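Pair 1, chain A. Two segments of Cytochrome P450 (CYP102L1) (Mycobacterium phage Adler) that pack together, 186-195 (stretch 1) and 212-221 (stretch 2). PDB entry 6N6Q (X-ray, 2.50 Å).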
# COMPACT_ATOMS: atom_id res chain seq x y z
N THR A 186 -16.54 -3.01 7.75
CA THR A 186 -16.80 -4.45 7.70
C THR A 186 -17.39 -4.86 6.36
O THR A 186 -17.01 -5.90 5.81
CB THR A 186 -17.73 -4.85 8.85
OG1 THR A 186 -17.14 -4.48 10.10
CG2 THR A 186 -17.95 -6.35 8.84
N ALA A 187 -18.30 -4.06 5.81
CA ALA A 187 -18.91 -4.39 4.53
C ALA A 187 -17.88 -4.32 3.40
O ALA A 187 -17.95 -5.12 2.45
CB ALA A 187 -20.08 -3.45 4.25
N VAL A 188 -16.94 -3.38 3.48
CA VAL A 188 -15.92 -3.27 2.43
C VAL A 188 -15.03 -4.50 2.42
O VAL A 188 -14.62 -4.98 1.36
CB VAL A 188 -15.11 -1.97 2.62
CG1 VAL A 188 -14.01 -1.88 1.57
CG2 VAL A 188 -16.02 -0.76 2.54
N LEU A 189 -14.73 -5.05 3.60
CA LEU A 189 -13.89 -6.25 3.67
C LEU A 189 -14.63 -7.47 3.12
O LEU A 189 -14.05 -8.27 2.38
CB LEU A 189 -13.43 -6.49 5.10
CG LEU A 189 -12.51 -5.43 5.71
CD1 LEU A 189 -12.18 -5.78 7.15
CD2 LEU A 189 -11.23 -5.28 4.89
N ARG A 190 -15.90 -7.64 3.48
CA ARG A 190 -16.70 -8.71 2.89
C ARG A 190 -16.83 -8.52 1.38
O ARG A 190 -16.90 -9.51 0.64
CB ARG A 190 -18.09 -8.76 3.53
CG ARG A 190 -18.12 -9.30 4.94
CD ARG A 190 -19.54 -9.71 5.32
NE ARG A 190 -20.50 -8.63 5.13
CZ ARG A 190 -20.87 -7.78 6.08
NH1 ARG A 190 -20.36 -7.89 7.30
NH2 ARG A 190 -21.75 -6.83 5.81
N GLU A 191 -16.86 -7.27 0.92
CA GLU A 191 -16.96 -7.01 -0.51
C GLU A 191 -15.65 -7.29 -1.23
O GLU A 191 -15.66 -7.66 -2.41
CB GLU A 191 -17.41 -5.56 -0.73
CG GLU A 191 -18.16 -5.32 -2.02
CD GLU A 191 -19.43 -6.15 -2.14
OE1 GLU A 191 -19.84 -6.43 -3.28
OE2 GLU A 191 -20.01 -6.51 -1.10
N LEU A 192 -14.52 -7.13 -0.54
CA LEU A 192 -13.23 -7.48 -1.13
C LEU A 192 -13.08 -8.98 -1.27
O LEU A 192 -12.55 -9.47 -2.27
CB LEU A 192 -12.09 -6.90 -0.29
CG LEU A 192 -11.90 -5.38 -0.30
CD1 LEU A 192 -10.94 -4.96 0.81
CD2 LEU A 192 -11.39 -4.90 -1.65
N GLN A 193 -13.52 -9.74 -0.25
CA GLN A 193 -13.47 -11.19 -0.34
C GLN A 193 -14.36 -11.71 -1.46
O GLN A 193 -13.97 -12.62 -2.20
CB GLN A 193 -13.89 -11.81 1.00
CG GLN A 193 -13.00 -11.47 2.17
CD GLN A 193 -13.49 -12.11 3.46
OE1 GLN A 193 -14.57 -12.70 3.50
NE2 GLN A 193 -12.69 -12.00 4.51
N TYR A 194 -15.56 -11.15 -1.59
CA TYR A 194 -16.48 -11.57 -2.63
C TYR A 194 -15.97 -11.23 -4.02
O TYR A 194 -16.38 -11.87 -5.00
CB TYR A 194 -17.85 -10.91 -2.40
CG TYR A 194 -18.96 -11.43 -3.29
CD1 TYR A 194 -19.64 -12.59 -2.97
CD2 TYR A 194 -19.32 -10.75 -4.44
CE1 TYR A 194 -20.66 -13.07 -3.78
CE2 TYR A 194 -20.34 -11.21 -5.25
CZ TYR A 194 -21.00 -12.37 -4.92
OH TYR A 194 -22.01 -12.84 -5.72
N ALA A 195 -15.07 -10.25 -4.14
CA ALA A 195 -14.55 -9.86 -5.45
C ALA A 195 -13.45 -10.81 -5.91
O ALA A 195 -13.39 -11.15 -7.10
CB ALA A 195 -14.03 -8.43 -5.40
N ARG A 212 -27.80 -16.67 0.01
CA ARG A 212 -27.46 -15.77 1.11
C ARG A 212 -26.22 -14.93 0.79
O ARG A 212 -26.15 -13.77 1.19
CB ARG A 212 -27.24 -16.56 2.40
CG ARG A 212 -28.45 -17.36 2.86
CD ARG A 212 -28.20 -18.01 4.22
NE ARG A 212 -27.00 -18.84 4.24
CZ ARG A 212 -25.85 -18.47 4.80
NH1 ARG A 212 -25.75 -17.29 5.39
NH2 ARG A 212 -24.80 -19.28 4.77
N ARG A 213 -25.26 -15.50 0.06
CA ARG A 213 -24.02 -14.78 -0.22
C ARG A 213 -24.25 -13.68 -1.26
O ARG A 213 -23.82 -12.54 -1.06
CB ARG A 213 -22.94 -15.76 -0.69
CG ARG A 213 -21.55 -15.14 -0.85
CD ARG A 213 -20.99 -14.67 0.48
NE ARG A 213 -21.25 -13.25 0.72
CZ ARG A 213 -20.33 -12.29 0.61
NH1 ARG A 213 -20.66 -11.03 0.85
NH2 ARG A 213 -19.09 -12.60 0.27
N ARG A 214 -24.91 -14.01 -2.37
CA ARG A 214 -25.21 -13.00 -3.38
C ARG A 214 -26.13 -11.92 -2.81
O ARG A 214 -25.98 -10.73 -3.13
CB ARG A 214 -25.84 -13.66 -4.61
CG ARG A 214 -26.73 -12.76 -5.47
CD ARG A 214 -25.97 -11.63 -6.16
NE ARG A 214 -24.85 -12.10 -6.97
CZ ARG A 214 -24.14 -11.32 -7.78
NH1 ARG A 214 -24.43 -10.04 -7.90
NH2 ARG A 214 -23.13 -11.83 -8.48
N ARG A 215 -27.07 -12.30 -1.94
CA ARG A 215 -27.95 -11.32 -1.34
C ARG A 215 -27.20 -10.44 -0.34
O ARG A 215 -27.45 -9.23 -0.26
CB ARG A 215 -29.13 -12.01 -0.66
CG ARG A 215 -30.39 -11.17 -0.59
CD ARG A 215 -31.61 -12.03 -0.34
NE ARG A 215 -31.78 -13.05 -1.38
CZ ARG A 215 -32.84 -13.84 -1.49
NH1 ARG A 215 -32.91 -14.74 -2.47
NH2 ARG A 215 -33.83 -13.75 -0.62
N LEU A 216 -26.26 -11.02 0.41
CA LEU A 216 -25.44 -10.23 1.32
C LEU A 216 -24.55 -9.26 0.55
O LEU A 216 -24.29 -8.14 1.00
CB LEU A 216 -24.60 -11.15 2.21
CG LEU A 216 -23.64 -10.49 3.20
CD1 LEU A 216 -24.40 -9.59 4.16
CD2 LEU A 216 -22.86 -11.55 3.97
N HIS A 217 -24.07 -9.68 -0.63
CA HIS A 217 -23.26 -8.79 -1.46
C HIS A 217 -24.09 -7.64 -2.01
O HIS A 217 -23.64 -6.49 -2.02
CB HIS A 217 -22.62 -9.59 -2.60
CG HIS A 217 -22.51 -8.84 -3.88
ND1 HIS A 217 -21.50 -7.93 -4.13
CD2 HIS A 217 -23.28 -8.86 -5.00
CE1 HIS A 217 -21.65 -7.43 -5.34
NE2 HIS A 217 -22.72 -7.97 -5.89
N ALA A 218 -25.32 -7.92 -2.46
CA ALA A 218 -26.20 -6.86 -2.93
C ALA A 218 -26.48 -5.86 -1.81
O ALA A 218 -26.49 -4.64 -2.05
CB ALA A 218 -27.50 -7.45 -3.46
N ALA A 219 -26.70 -6.35 -0.59
CA ALA A 219 -26.94 -5.45 0.53
C ALA A 219 -25.68 -4.68 0.90
O ALA A 219 -25.74 -3.48 1.19
CB ALA A 219 -27.46 -6.24 1.73
N ASP A 220 -24.52 -5.35 0.90
CA ASP A 220 -23.27 -4.67 1.22
C ASP A 220 -22.94 -3.61 0.19
O ASP A 220 -22.46 -2.52 0.54
CB ASP A 220 -22.13 -5.68 1.34
CG ASP A 220 -22.14 -6.41 2.67
OD1 ASP A 220 -22.96 -6.05 3.55
OD2 ASP A 220 -21.32 -7.33 2.84
N LYS A 221 -23.18 -3.90 -1.09
CA LYS A 221 -22.86 -2.94 -2.15
C LYS A 221 -23.69 -1.67 -2.00
O LYS A 221 -23.17 -0.55 -2.09
CB LYS A 221 -23.08 -3.58 -3.52
CG LYS A 221 -22.48 -2.81 -4.68
CD LYS A 221 -22.63 -3.57 -5.99
CE LYS A 221 -21.94 -2.85 -7.13
NZ LYS A 221 -22.00 -3.63 -8.40

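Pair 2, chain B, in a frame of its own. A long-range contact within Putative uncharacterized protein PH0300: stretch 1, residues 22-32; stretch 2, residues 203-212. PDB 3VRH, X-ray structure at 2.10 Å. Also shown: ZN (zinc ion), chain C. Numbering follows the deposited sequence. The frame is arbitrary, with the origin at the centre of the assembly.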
# COMPACT_ATOMS: atom_id res chain seq x y z
N CYS B 22 -7.73 -6.94 33.27
CA CYS B 22 -8.43 -5.92 34.03
C CYS B 22 -7.73 -4.58 33.81
O CYS B 22 -6.66 -4.52 33.17
CB CYS B 22 -8.40 -6.27 35.52
SG CYS B 22 -6.80 -6.01 36.32
N GLU B 23 -8.33 -3.52 34.33
CA GLU B 23 -7.79 -2.17 34.18
C GLU B 23 -6.33 -2.07 34.60
O GLU B 23 -5.51 -1.55 33.86
CB GLU B 23 -8.61 -1.19 35.01
CG GLU B 23 -9.88 -0.71 34.35
CD GLU B 23 -10.39 0.57 34.98
OE1 GLU B 23 -11.62 0.82 34.94
OE2 GLU B 23 -9.55 1.34 35.52
N GLU B 24 -6.00 -2.56 35.80
CA GLU B 24 -4.66 -2.35 36.34
C GLU B 24 -3.62 -3.18 35.61
O GLU B 24 -2.51 -2.71 35.37
CB GLU B 24 -4.63 -2.64 37.84
CG GLU B 24 -5.31 -1.56 38.67
CD GLU B 24 -4.68 -0.19 38.47
OE1 GLU B 24 -3.43 -0.10 38.45
OE2 GLU B 24 -5.43 0.80 38.32
N HIS B 25 -3.99 -4.40 35.24
CA HIS B 25 -3.07 -5.26 34.50
C HIS B 25 -2.93 -4.82 33.05
O HIS B 25 -1.91 -5.10 32.42
CB HIS B 25 -3.44 -6.75 34.60
CG HIS B 25 -2.96 -7.39 35.86
ND1 HIS B 25 -3.82 -7.80 36.85
CD2 HIS B 25 -1.71 -7.61 36.33
CE1 HIS B 25 -3.12 -8.28 37.87
NE2 HIS B 25 -1.84 -8.18 37.58
N PHE B 26 -3.96 -4.15 32.52
CA PHE B 26 -3.83 -3.54 31.20
C PHE B 26 -2.84 -2.38 31.23
O PHE B 26 -1.97 -2.27 30.36
CB PHE B 26 -5.17 -3.04 30.67
CG PHE B 26 -5.04 -2.18 29.46
CD1 PHE B 26 -4.58 -2.71 28.26
CD2 PHE B 26 -5.33 -0.82 29.53
CE1 PHE B 26 -4.44 -1.90 27.14
CE2 PHE B 26 -5.19 -0.01 28.41
CZ PHE B 26 -4.75 -0.55 27.21
N LYS B 27 -2.98 -1.50 32.24
CA LYS B 27 -2.07 -0.37 32.42
C LYS B 27 -0.64 -0.86 32.44
O LYS B 27 0.23 -0.35 31.73
CB LYS B 27 -2.41 0.39 33.71
CG LYS B 27 -3.56 1.38 33.53
CD LYS B 27 -4.26 1.76 34.84
CE LYS B 27 -3.32 2.33 35.88
NZ LYS B 27 -4.08 2.97 37.02
N GLU B 28 -0.42 -1.90 33.25
CA GLU B 28 0.89 -2.53 33.38
C GLU B 28 1.40 -3.09 32.06
O GLU B 28 2.55 -2.85 31.67
CB GLU B 28 0.83 -3.62 34.45
CG GLU B 28 2.11 -4.42 34.59
CD GLU B 28 2.12 -5.34 35.82
OE1 GLU B 28 1.05 -5.58 36.43
OE2 GLU B 28 3.22 -5.82 36.18
N TYR B 29 0.54 -3.84 31.36
CA TYR B 29 0.91 -4.34 30.03
C TYR B 29 1.31 -3.19 29.10
O TYR B 29 2.32 -3.26 28.39
CB TYR B 29 -0.25 -5.16 29.44
CG TYR B 29 -0.31 -5.21 27.93
CD1 TYR B 29 -1.00 -4.24 27.22
CD2 TYR B 29 0.31 -6.24 27.22
CE1 TYR B 29 -1.06 -4.27 25.84
CE2 TYR B 29 0.26 -6.28 25.83
CZ TYR B 29 -0.44 -5.29 25.14
OH TYR B 29 -0.52 -5.29 23.77
N PHE B 30 0.55 -2.10 29.14
CA PHE B 30 0.78 -1.01 28.20
C PHE B 30 2.11 -0.33 28.51
O PHE B 30 2.92 -0.06 27.62
CB PHE B 30 -0.37 -0.00 28.28
CG PHE B 30 -0.33 1.08 27.23
CD1 PHE B 30 0.36 2.26 27.45
CD2 PHE B 30 -1.06 0.95 26.04
CE1 PHE B 30 0.37 3.27 26.50
CE2 PHE B 30 -1.04 1.96 25.09
CZ PHE B 30 -0.32 3.12 25.33
N GLU B 31 2.33 -0.09 29.79
CA GLU B 31 3.55 0.56 30.25
C GLU B 31 4.79 -0.31 29.97
O GLU B 31 5.84 0.19 29.55
CB GLU B 31 3.43 0.89 31.75
CG GLU B 31 2.41 2.00 32.06
CD GLU B 31 1.73 1.83 33.42
OE1 GLU B 31 0.64 2.41 33.64
OE2 GLU B 31 2.26 1.09 34.27
N ARG B 32 4.65 -1.61 30.18
CA ARG B 32 5.73 -2.54 29.85
C ARG B 32 6.04 -2.55 28.36
O ARG B 32 7.21 -2.50 27.96
CB ARG B 32 5.39 -3.96 30.29
CG ARG B 32 5.41 -4.15 31.78
CD ARG B 32 4.84 -5.52 32.15
NE ARG B 32 4.94 -5.77 33.59
CZ ARG B 32 6.03 -6.24 34.18
NH1 ARG B 32 7.12 -6.51 33.47
NH2 ARG B 32 6.04 -6.43 35.50
N GLU B 203 -5.47 0.53 21.92
CA GLU B 203 -4.84 0.43 23.25
C GLU B 203 -4.59 1.82 23.85
O GLU B 203 -4.75 2.01 25.05
CB GLU B 203 -3.55 -0.39 23.17
CG GLU B 203 -3.83 -1.84 22.86
CD GLU B 203 -2.60 -2.65 22.58
OE1 GLU B 203 -1.60 -2.08 22.08
OE2 GLU B 203 -2.64 -3.86 22.84
N VAL B 204 -4.22 2.78 23.01
CA VAL B 204 -4.04 4.15 23.47
C VAL B 204 -5.34 4.72 24.03
O VAL B 204 -5.37 5.24 25.16
CB VAL B 204 -3.48 5.06 22.37
CG1 VAL B 204 -3.45 6.51 22.84
CG2 VAL B 204 -2.08 4.60 21.96
N VAL B 205 -6.42 4.61 23.25
CA VAL B 205 -7.74 5.00 23.75
C VAL B 205 -8.04 4.35 25.10
O VAL B 205 -8.40 5.03 26.07
CB VAL B 205 -8.88 4.68 22.76
CG1 VAL B 205 -10.25 4.86 23.44
CG2 VAL B 205 -8.77 5.58 21.53
N ALA B 206 -7.86 3.03 25.18
CA ALA B 206 -8.14 2.33 26.43
C ALA B 206 -7.26 2.81 27.60
O ALA B 206 -7.70 2.86 28.76
CB ALA B 206 -8.04 0.82 26.23
N TYR B 207 -6.02 3.16 27.31
CA TYR B 207 -5.12 3.58 28.37
C TYR B 207 -5.50 4.94 28.92
O TYR B 207 -5.59 5.11 30.13
CB TYR B 207 -3.67 3.57 27.90
CG TYR B 207 -2.70 3.81 29.02
CD1 TYR B 207 -2.28 5.10 29.34
CD2 TYR B 207 -2.23 2.76 29.79
CE1 TYR B 207 -1.39 5.33 30.39
CE2 TYR B 207 -1.34 2.97 30.83
CZ TYR B 207 -0.92 4.26 31.13
OH TYR B 207 -0.04 4.48 32.17
N ALA B 208 -5.71 5.91 28.04
CA ALA B 208 -6.16 7.25 28.44
C ALA B 208 -7.38 7.20 29.34
O ALA B 208 -7.45 7.90 30.34
CB ALA B 208 -6.47 8.09 27.23
N LEU B 209 -8.35 6.39 28.97
CA LEU B 209 -9.59 6.32 29.72
C LEU B 209 -9.33 5.67 31.06
O LEU B 209 -9.91 6.06 32.07
CB LEU B 209 -10.65 5.56 28.91
CG LEU B 209 -10.79 6.21 27.52
CD1 LEU B 209 -11.87 5.58 26.64
CD2 LEU B 209 -10.97 7.75 27.65
N ALA B 210 -8.41 4.70 31.08
CA ALA B 210 -8.08 4.01 32.33
C ALA B 210 -7.41 4.94 33.32
O ALA B 210 -7.67 4.86 34.51
CB ALA B 210 -7.22 2.79 32.06
N VAL B 211 -6.57 5.85 32.84
CA VAL B 211 -5.86 6.74 33.76
C VAL B 211 -6.55 8.10 33.93
O VAL B 211 -6.02 8.97 34.60
CB VAL B 211 -4.39 6.95 33.36
CG1 VAL B 211 -3.61 5.64 33.50
CG2 VAL B 211 -4.27 7.50 31.94
N GLY B 212 -7.72 8.28 33.33
CA GLY B 212 -8.49 9.49 33.55
C GLY B 212 -8.00 10.70 32.77
O GLY B 212 -8.27 11.84 33.15
ZN ZN C . -5.96 -8.36 36.65

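Two helices that cross steeply, running closer to antiparallel than to parallel, can be held together by quite different chemistry, and pairs 1 and 2 illustrate the point. The angle between helix directions is 131° in pair 1 and 125° in pair 2, the axes approach to 9.6 and 10.2 Å, and 14 central residues superpose with an RMSD of 0.4 Å. The buried surfaces are similar as well, 530 and 566 Å². Register is preserved: E191(A) lies nearest H217(A) by CA position, just as the matching K27(B) lies nearest Y207(B).

A feature kept in both pairs is an aromatic stack. Y194(A) and F30(B) coincide almost exactly, both with chi1 in the t well, and each meets an aromatic ring from the other helix, at the matched positions H217(A) and Y207(B). Both pairs form offset stacks, with centroids 4.4 Å apart and planes at 16° in pair 1, 4.5 Å and 21° in pair 2. In each, the CB of the second-helix residue also sits over the face of the first-helix ring, 3.8 Å from H217(A) CB to the Y194(A) centroid and 4.0 Å from Y207(B) CB to that of F30(B).

The polar ends of the second-helix rings find different acceptors. H217(A) ND1 donates a very short hydrogen bond of 2.4 Å to E191(A) OE1, which lies near the imidazole plane, so the stacked face remains free for Y194(A). The matching K27(B) instead lays its aliphatic portion against the ring, CG to Y207(B) CE2 at 3.8 Å, while its NZ bonds to E24(B) OE2 at 2.9 Å within its own helix. The longer phenol reaches one residue beyond the stack, where Y207(B) OH donates to E31(B) OE1 at 2.6 Å; the matching A195(A) makes no contact across the pair.

Around this centre the solutions diverge further. R190(A) spans the interface to D220(A) in a two-pronged salt bridge, NE to OD2 at 2.8 Å and NH2 to OD1 at 2.7 Å. At the same two positions pair 2 has F26(B) and A210(B), and F26(B) packs instead on neighbouring residues, its CE2 3.7 Å from A206(B) CB. Pair 2 gains its other polar link elsewhere, from Y29(B) OH to E203(B) OE2 at 2.7 Å. At the position of E203(B), R213(A) lays a guanidinium face over Y194(A) CD1, 3.3 Å from its NH2. The shared backbone brings the same positions near one another, yet which of them touch, and by what chemistry, differs between the pairs; the aromatic stack is common to both.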